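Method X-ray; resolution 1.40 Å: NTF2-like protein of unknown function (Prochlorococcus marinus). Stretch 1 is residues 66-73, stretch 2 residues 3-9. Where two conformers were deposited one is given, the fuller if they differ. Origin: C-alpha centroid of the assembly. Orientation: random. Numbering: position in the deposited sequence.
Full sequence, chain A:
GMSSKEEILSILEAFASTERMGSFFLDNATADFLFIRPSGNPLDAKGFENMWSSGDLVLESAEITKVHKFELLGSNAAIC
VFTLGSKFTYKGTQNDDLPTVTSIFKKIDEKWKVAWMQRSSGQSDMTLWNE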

# COMPACT_ATOMS: atom_id res chain seq x y z
N LYS A 66 -13.83 3.47 7.56
CA LYS A 66 -13.75 4.78 6.93
C LYS A 66 -12.98 4.66 5.64
O LYS A 66 -11.89 4.04 5.64
CB LYS A 66 -13.03 5.81 7.83
CG LYS A 66 -13.05 7.25 7.29
CD LYS A 66 -14.43 7.81 7.25
CE LYS A 66 -14.48 9.14 6.49
NZ LYS A 66 -13.52 10.10 7.03
N VAL A 67 -13.52 5.23 4.58
CA VAL A 67 -12.84 5.35 3.31
C VAL A 67 -12.17 6.71 3.27
O VAL A 67 -12.83 7.75 3.40
CB VAL A 67 -13.78 5.13 2.11
CG1 VAL A 67 -13.07 5.43 0.80
CG2 VAL A 67 -14.37 3.72 2.15
N HIS A 68 -10.87 6.69 3.08
CA HIS A 68 -10.05 7.92 3.03
C HIS A 68 -9.80 8.40 1.64
O HIS A 68 -9.56 9.60 1.46
CB HIS A 68 -8.72 7.65 3.71
CG HIS A 68 -8.87 7.14 5.09
ND1 HIS A 68 -9.49 7.86 6.10
CD2 HIS A 68 -8.51 5.96 5.64
CE1 HIS A 68 -9.47 7.14 7.21
NE2 HIS A 68 -8.91 5.98 6.95
N LYS A 69 -9.81 7.50 0.65
CA LYS A 69 -9.55 7.89 -0.74
C LYS A 69 -10.29 6.93 -1.63
O LYS A 69 -10.24 5.71 -1.42
CB LYS A 69 -8.06 7.83 -1.07
CG LYS A 69 -7.70 8.26 -2.47
CD LYS A 69 -6.21 8.27 -2.71
CE LYS A 69 -5.86 8.80 -4.06
NZ LYS A 69 -6.30 10.22 -4.25
N PHE A 70 -11.00 7.46 -2.62
CA PHE A 70 -11.53 6.63 -3.68
C PHE A 70 -11.40 7.40 -4.97
O PHE A 70 -11.85 8.55 -5.02
CB PHE A 70 -13.03 6.25 -3.51
CG PHE A 70 -13.52 5.54 -4.72
CD1 PHE A 70 -13.29 4.18 -4.86
CD2 PHE A 70 -14.09 6.23 -5.77
CE1 PHE A 70 -13.61 3.56 -6.08
CE2 PHE A 70 -14.43 5.59 -6.96
CZ PHE A 70 -14.20 4.29 -7.10
N GLU A 71 -10.85 6.79 -6.01
CA GLU A 71 -10.96 7.38 -7.32
C GLU A 71 -10.76 6.34 -8.40
O GLU A 71 -10.01 5.39 -8.23
CB GLU A 71 -9.98 8.53 -7.52
CG GLU A 71 -8.59 8.20 -7.51
CD GLU A 71 -7.67 9.44 -7.79
OE1 GLU A 71 -8.01 10.30 -8.62
OE2 GLU A 71 -6.59 9.47 -7.23
N LEU A 72 -11.46 6.55 -9.50
CA LEU A 72 -11.19 5.79 -10.71
C LEU A 72 -9.85 6.20 -11.28
O LEU A 72 -9.49 7.39 -11.19
CB LEU A 72 -12.26 6.02 -11.76
CG LEU A 72 -13.61 5.43 -11.47
CD1 LEU A 72 -14.60 5.84 -12.58
CD2 LEU A 72 -13.59 3.87 -11.36
N LEU A 73 -9.14 5.25 -11.85
CA LEU A 73 -7.86 5.45 -12.52
C LEU A 73 -8.13 5.00 -13.95
O LEU A 73 -7.96 3.84 -14.30
CB LEU A 73 -6.80 4.64 -11.84
CG LEU A 73 -6.53 4.99 -10.36
CD1 LEU A 73 -5.58 4.03 -9.69
CD2 LEU A 73 -6.06 6.47 -10.22
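Stretch 2 (3-9) SSKEEIL

How does the segment Ser3 to Leu9 lie on the strand? It forms the first turns of a helix, running from Ser4 through Leu9 and beyond, and it crosses the strand 66-72 at 115°, so the two chain directions are oblique and somewhat opposed. The axes approach to 9.1 Å. Accordingly, Ser4 lies nearest Leu72, Lys5 nearest Phe70 and Leu9 nearest Val67, with CA to CA distances of 7.7, 6.7 and 9.0 Å.

How does the start of the helix meet the strand? Ser3 occupies the N-cap position: its OG accepts a hydrogen bond from Glu6 N at 3.1 Å, satisfying an amide that has no preceding turn to bond to. The regular helical pattern follows, with Glu7 N to Ser3 O at 3.1 Å. Ser3 itself does not touch the strand, but Ser4 points toward it, and its CB packs 3.6 Å from Leu72 CD2. The CA-to-CB bond of Leu72 points sideways, yet the end of its side chain comes nearer the helix.

Where is the contact tightest? It is at Lys5, whose CA sits 3.5 Å from Phe70 CZ and over one face of the ring, 3.7 Å from the ring centroid and 17° off its normal, a CH-pi contact. The t rotamer of Phe70 carries its ring to the helix backbone. Close to that backbone, Lys5 CB lies 3.7 Å from Phe70 CD2; the extended Lys5 side chain continues along the strand and reaches Val67 near its end, bringing CE to 4.1 Å from Val67 CG1.

What completes the packing further along? Glu6 points away from the strand and Glu7 makes no contact with it. One turn after Ser4, the buried Ile8 points toward the strand again, its CD1 meeting the edge of the Phe70 ring 3.8 Å from CE1. No hydrogen bond joins the two segments; the contact is one of packing, centred on the Phe70 ring against both backbone and side-chain atoms of the helix.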

# COMPACT_ATOMS: atom_id res chain seq x y z
N SER A 3 -22.77 4.01 -8.83
CA SER A 3 -21.47 4.64 -8.98
C SER A 3 -20.40 3.62 -8.77
O SER A 3 -20.60 2.63 -8.08
CB SER A 3 -21.31 5.78 -7.97
OG SER A 3 -20.96 5.29 -6.70
N SER A 4 -19.23 3.85 -9.36
CA SER A 4 -18.13 2.93 -9.14
C SER A 4 -17.69 2.91 -7.72
O SER A 4 -17.23 1.85 -7.24
CB SER A 4 -16.95 3.25 -10.10
OG SER A 4 -17.34 3.02 -11.45
N LYS A 5 -17.74 4.02 -7.00
CA LYS A 5 -17.37 3.93 -5.61
C LYS A 5 -18.26 2.80 -5.09
O LYS A 5 -17.81 1.73 -4.77
CB LYS A 5 -17.56 5.26 -4.89
CG LYS A 5 -17.06 5.26 -3.44
CD LYS A 5 -16.90 6.68 -2.87
CE LYS A 5 -16.26 6.65 -1.47
NZ LYS A 5 -15.85 7.98 -0.88
N GLU A 6 -19.57 2.99 -5.14
CA GLU A 6 -20.49 1.99 -4.56
C GLU A 6 -20.24 0.50 -4.96
O GLU A 6 -20.31 -0.38 -4.10
CB GLU A 6 -21.93 2.42 -4.86
CG GLU A 6 -22.28 3.74 -4.18
N GLU A 7 -19.95 0.24 -6.22
CA GLU A 7 -19.63 -1.10 -6.71
C GLU A 7 -18.37 -1.67 -6.01
O GLU A 7 -18.32 -2.82 -5.54
CB GLU A 7 -19.37 -1.05 -8.22
CG GLU A 7 -20.56 -0.57 -9.06
CD GLU A 7 -20.22 -0.47 -10.54
OE1 GLU A 7 -19.10 -0.05 -10.88
OE2 GLU A 7 -21.11 -0.82 -11.36
N ILE A 8 -17.34 -0.85 -5.98
CA ILE A 8 -16.07 -1.23 -5.35
C ILE A 8 -16.23 -1.34 -3.83
O ILE A 8 -15.72 -2.29 -3.21
CB ILE A 8 -14.95 -0.29 -5.85
CG1 ILE A 8 -14.65 -0.67 -7.33
CG2 ILE A 8 -13.74 -0.34 -4.89
CD1 ILE A 8 -14.05 0.45 -8.14
N LEU A 9 -17.02 -0.45 -3.23
CA LEU A 9 -17.33 -0.56 -1.83
C LEU A 9 -18.08 -1.86 -1.56
O LEU A 9 -17.86 -2.49 -0.54
CB LEU A 9 -18.15 0.63 -1.35
CG LEU A 9 -18.44 0.65 0.14